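Side-chain contacts in mosquitocidal toxin (PDB 2CB4), which probably transfers ADP-ribose from NAD+ to target proteins through this catalytic domain of a larger toxin directed against mosquito larvae: residues P86-I89 with F90-F94; L272-N275 with S276-I280. The protein carries 1 engineered substitution. All coordinates share one frame; numbering follows the deposited sequence.

Contact 1: P86-I89 with F90-F94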
loop_
_atom_site.group_PDB
_atom_site.type_symbol
_atom_site.label_atom_id
_atom_site.label_comp_id
_atom_site.label_asym_id
_atom_site.label_seq_id
_atom_site.Cartn_x
_atom_site.Cartn_y
_atom_site.Cartn_z
ATOM N N PRO A 86 -28.307 20.317 5.560
ATOM C CA PRO A 86 -28.994 20.117 4.275
ATOM C C PRO A 86 -28.104 19.780 3.064
ATOM O O PRO A 86 -28.530 19.020 2.185
ATOM C CB PRO A 86 -29.782 21.429 4.058
ATOM C CG PRO A 86 -29.610 22.242 5.243
ATOM C CD PRO A 86 -28.654 21.606 6.199
ATOM N N ASN A 87 -26.898 20.353 2.995
ATOM C CA ASN A 87 -25.984 20.076 1.865
ATOM C C ASN A 87 -25.593 18.608 1.797
ATOM O O ASN A 87 -25.206 18.112 0.747
ATOM C CB ASN A 87 -24.751 20.986 1.848
ATOM C CG ASN A 87 -25.072 22.362 1.354
ATOM O OD1 ASN A 87 -26.215 22.653 0.978
ATOM N ND2 ASN A 87 -24.074 23.220 1.324
ATOM N N ASP A 88 -25.725 17.927 2.924
ATOM C CA ASP A 88 -25.490 16.495 3.004
ATOM C C ASP A 88 -26.878 15.751 2.791
ATOM O O ASP A 88 -27.084 15.079 1.801
ATOM C CB ASP A 88 -24.888 16.144 4.378
ATOM C CG ASP A 88 -24.582 14.654 4.523
ATOM O OD1 ASP A 88 -24.901 13.878 3.594
ATOM O OD2 ASP A 88 -24.000 14.251 5.537
ATOM N N ILE A 89 -27.809 15.934 3.730
ATOM C CA ILE A 89 -29.119 15.286 3.723
ATOM C C ILE A 89 -30.033 15.476 2.506
ATOM O O ILE A 89 -30.601 14.485 2.005
ATOM C CB ILE A 89 -29.887 15.523 5.069
ATOM C CG1 ILE A 89 -28.992 15.154 6.286
ATOM C CG2 ILE A 89 -31.250 14.766 5.066
ATOM C CD1 ILE A 89 -28.396 13.728 6.220
ATOM N N PHE A 90 -30.177 16.712 2.023
ATOM C CA PHE A 90 -31.038 16.968 0.853
ATOM C C PHE A 90 -30.386 16.435 -0.419
ATOM O O PHE A 90 -31.027 16.330 -1.464
ATOM C CB PHE A 90 -31.358 18.458 0.664
ATOM C CG PHE A 90 -32.370 19.005 1.636
ATOM C CD1 PHE A 90 -33.011 18.189 2.532
ATOM C CD2 PHE A 90 -32.661 20.369 1.662
ATOM C CE1 PHE A 90 -33.925 18.710 3.440
ATOM C CE2 PHE A 90 -33.577 20.878 2.579
ATOM C CZ PHE A 90 -34.211 20.048 3.452
ATOM N N LEU A 91 -29.101 16.115 -0.336
ATOM C CA LEU A 91 -28.398 15.583 -1.489
ATOM C C LEU A 91 -28.383 14.048 -1.467
ATOM O O LEU A 91 -28.613 13.409 -2.475
ATOM C CB LEU A 91 -26.962 16.099 -1.505
ATOM C CG LEU A 91 -26.067 15.508 -2.615
ATOM C CD1 LEU A 91 -26.522 15.944 -4.010
ATOM C CD2 LEU A 91 -24.587 15.848 -2.425
ATOM N N ASN A 92 -28.102 13.477 -0.301
ATOM C CA ASN A 92 -27.959 12.036 -0.140
ATOM C C ASN A 92 -29.096 11.278 0.538
ATOM O O ASN A 92 -29.132 10.068 0.467
ATOM C CB ASN A 92 -26.686 11.775 0.710
ATOM C CG ASN A 92 -25.435 12.266 0.045
ATOM O OD1 ASN A 92 -25.122 11.870 -1.069
ATOM N ND2 ASN A 92 -24.728 13.160 0.709
ATOM N N GLY A 93 -29.963 11.994 1.249
ATOM C CA GLY A 93 -31.047 11.404 2.002
ATOM C C GLY A 93 -30.477 10.838 3.303
ATOM O O GLY A 93 -29.378 11.204 3.746
ATOM N N PHE A 94 -31.211 9.924 3.908
ATOM C CA PHE A 94 -30.734 9.272 5.123
ATOM C C PHE A 94 -30.267 7.876 4.766
ATOM O O PHE A 94 -31.076 6.974 4.550
ATOM C CB PHE A 94 -31.823 9.227 6.174
ATOM C CG PHE A 94 -32.180 10.584 6.710
ATOM C CD1 PHE A 94 -31.243 11.323 7.449
ATOM C CD2 PHE A 94 -33.438 11.144 6.457
ATOM C CE1 PHE A 94 -31.574 12.589 7.952
ATOM C CE2 PHE A 94 -33.765 12.412 6.944
ATOM C CZ PHE A 94 -32.828 13.134 7.700
#
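Ile89 lays its CG2 methyl over one face of the Phe94 ring, 3.8 Å from the ring centroid, a CH-pi contact displaced toward the CZ and CE1 rim. With chi1 at -51°, CG1 lies anti to the carbonyl carbon and CG2 anti to the backbone N, which leaves both branches beside Phe94. A beta-branched chain suits this place because its two arms broaden the surface under the ring. One turn earlier, Pro86 CB sits over a face of Phe90, 4.3 Å from that ring's centroid, and proline, lacking an N-H, suits a helix's first turn.

On another side of the helix the pairing is polar. Asn92 ND2 donates to Asp88 OD1 at 3.0 Å, reaching the anti side of the carboxylate, with the two flat groups 80° apart; one turn of helix brings these short side chains together. Asp88 O accepts twice, from Asn92 N at 2.8 Å and from Leu91 N at 3.1 Å, the latter from above the carbonyl plane. Glycine, without a side chain, takes positive phi easily, so Gly93 lets the chain leave the helix while Gly93 N still bonds to Ile89 O at 2.7 Å. Tyr154 meets Phe94 edge-to-face, and Trp232 does the same to Phe90. The whole is a short helix ending at a glycine, its Phe90 and Ile89 side laid on the beta-sheet of an ADP-ribosyltransferase-type domain.

Contact 2: L272-N275 with S276-I280; sequences LNNN and SLNVI
An ST turn lying inside 276-280 holds the bend on which 272-275 folds back in this surface loop: Ser276 OG accepts a hydrogen bond from Asn278 N at 3.2 Å, with an N-H...O angle of 155°. The serine hydroxyl lies between its own backbone N and carbonyl carbon, a rotation that turns OG toward the amide two residues ahead. Serine suits the place because its short side chain can reach a nearby backbone N-H without leaving the bend. Asn278 itself has positive phi, a conformation that asparagine tolerates better than most residues, and the chain changes direction there.

Across the loop, the Asn278 side chain projects toward 272-275 and is met from two directions. The CD1 methyl of Leu272 rests against the amide, 3.8 Å from Asn278 CG. Leucine reaches it because CG is swung away from the backbone N (chi1 -155°), carrying the branched end across the loop. From the other direction comes the amide of Asn274, its plane steeply inclined, at 81°, to that of Asn278; Asn274 CG is 3.7 Å from Ser276 OG. Short, polar side chains such as these fit a loop where neither a helix nor a strand supplies regular backbone bonding.

Backbone hydrogen bonds join Leu272 to Glu137 and Asn275 to Ile203, while Asn278 O accepts from Asn268 ND2. Leu277, the buried member, packs on Asn147 and on Thr142 of strand 142-143, and Ser276 touches Glu202 at the start of strand 202-208.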
loop_
_atom_site.group_PDB
_atom_site.type_symbol
_atom_site.label_atom_id
_atom_site.label_comp_id
_atom_site.label_asym_id
_atom_site.label_seq_id
_atom_site.Cartn_x
_atom_site.Cartn_y
_atom_site.Cartn_z
ATOM N N LEU A 272 -46.163 23.745 19.862
ATOM C CA LEU A 272 -44.926 24.040 19.197
ATOM C C LEU A 272 -45.187 25.265 18.365
ATOM O O LEU A 272 -45.139 25.217 17.148
ATOM C CB LEU A 272 -44.540 22.857 18.311
ATOM C CG LEU A 272 -43.057 22.731 18.037
ATOM C CD1 LEU A 272 -42.259 22.571 19.341
ATOM C CD2 LEU A 272 -42.865 21.584 17.089
ATOM N N ASN A 273 -45.488 26.370 19.033
ATOM C CA ASN A 273 -45.820 27.605 18.340
ATOM C C ASN A 273 -44.873 28.783 18.598
ATOM O O ASN A 273 -45.205 29.937 18.280
ATOM C CB ASN A 273 -47.277 28.011 18.653
ATOM C CG ASN A 273 -47.508 28.360 20.136
ATOM O OD1 ASN A 273 -46.567 28.482 20.940
ATOM N ND2 ASN A 273 -48.779 28.511 20.501
ATOM N N ASN A 274 -43.710 28.492 19.174
ATOM C CA ASN A 274 -42.701 29.516 19.470
ATOM C C ASN A 274 -41.429 29.267 18.625
ATOM O O ASN A 274 -41.401 28.376 17.750
ATOM C CB ASN A 274 -42.353 29.496 20.966
ATOM C CG ASN A 274 -42.293 28.085 21.531
ATOM O OD1 ASN A 274 -42.020 27.095 20.814
ATOM N ND2 ASN A 274 -42.624 27.969 22.797
ATOM N N ASN A 275 -40.364 30.023 18.949
ATOM C CA ASN A 275 -39.075 29.952 18.247
ATOM C C ASN A 275 -38.088 28.907 18.803
ATOM O O ASN A 275 -36.989 28.697 18.277
ATOM C CB ASN A 275 -38.446 31.363 18.171
ATOM C CG ASN A 275 -39.208 32.282 17.195
ATOM O OD1 ASN A 275 -39.264 33.505 17.352
ATOM N ND2 ASN A 275 -39.871 31.673 16.225
ATOM N N SER A 276 -38.541 28.216 19.851
ATOM C CA SER A 276 -37.740 27.192 20.529
ATOM C C SER A 276 -38.211 25.777 20.191
ATOM O O SER A 276 -39.192 25.599 19.447
ATOM C CB SER A 276 -37.761 27.426 22.059
ATOM O OG SER A 276 -38.963 26.955 22.651
ATOM N N LEU A 277 -37.498 24.775 20.707
ATOM C CA LEU A 277 -37.884 23.383 20.479
ATOM C C LEU A 277 -38.602 22.835 21.745
ATOM O O LEU A 277 -38.730 21.602 21.943
ATOM C CB LEU A 277 -36.706 22.490 20.025
ATOM C CG LEU A 277 -35.305 22.644 20.614
ATOM C CD1 LEU A 277 -35.213 21.906 21.911
ATOM C CD2 LEU A 277 -34.334 22.072 19.590
ATOM N N ASN A 278 -39.070 23.779 22.580
ATOM C CA ASN A 278 -39.847 23.498 23.810
ATOM C C ASN A 278 -39.142 22.695 24.899
ATOM O O ASN A 278 -39.779 21.888 25.590
ATOM C CB ASN A 278 -41.185 22.810 23.472
ATOM C CG ASN A 278 -42.234 23.773 22.946
ATOM O OD1 ASN A 278 -43.300 23.345 22.528
ATOM N ND2 ASN A 278 -41.948 25.072 22.986
ATOM N N VAL A 279 -37.829 22.893 25.032
ATOM C CA VAL A 279 -37.039 22.225 26.061
ATOM C C VAL A 279 -36.447 23.356 26.896
ATOM O O VAL A 279 -35.909 24.332 26.351
ATOM C CB VAL A 279 -35.931 21.295 25.478
ATOM C CG1 VAL A 279 -34.997 20.810 26.593
ATOM C CG2 VAL A 279 -36.547 20.103 24.752
ATOM N N ILE A 280 -36.618 23.249 28.215
ATOM C CA ILE A 280 -36.138 24.252 29.167
ATOM C C ILE A 280 -34.599 24.386 29.187
ATOM O O ILE A 280 -33.867 23.381 29.252
ATOM C CB ILE A 280 -36.666 23.933 30.613
ATOM C CG1 ILE A 280 -38.195 24.102 30.680
ATOM C CG2 ILE A 280 -35.977 24.812 31.665
ATOM C CD1 ILE A 280 -38.840 23.424 31.892
#

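In the fold
From the N terminus, the chain passes helix 36-44 and strand 78-82 before reaching contact 1, which is local to helix 86-92 and the exit into 93-94. It closes no long loop, but sets Phe90 on strand 192-199 and Phe94 on both 150-156 and 192-199. The remaining strands of the mixed sheet follow, and after strand 264-265 the chain enters contact 2, a bend near the modelled C-terminal end that borders strands 137-138, 142-143 and 202-208. The contacts are in series, neither nesting nor crossing. The centres of contacts 1 and 2 are about 25 Å apart, and the nearest atoms of contacts 1 and 2 about 15 Å; hairpin strands 192-199 and 202-208 link their surroundings.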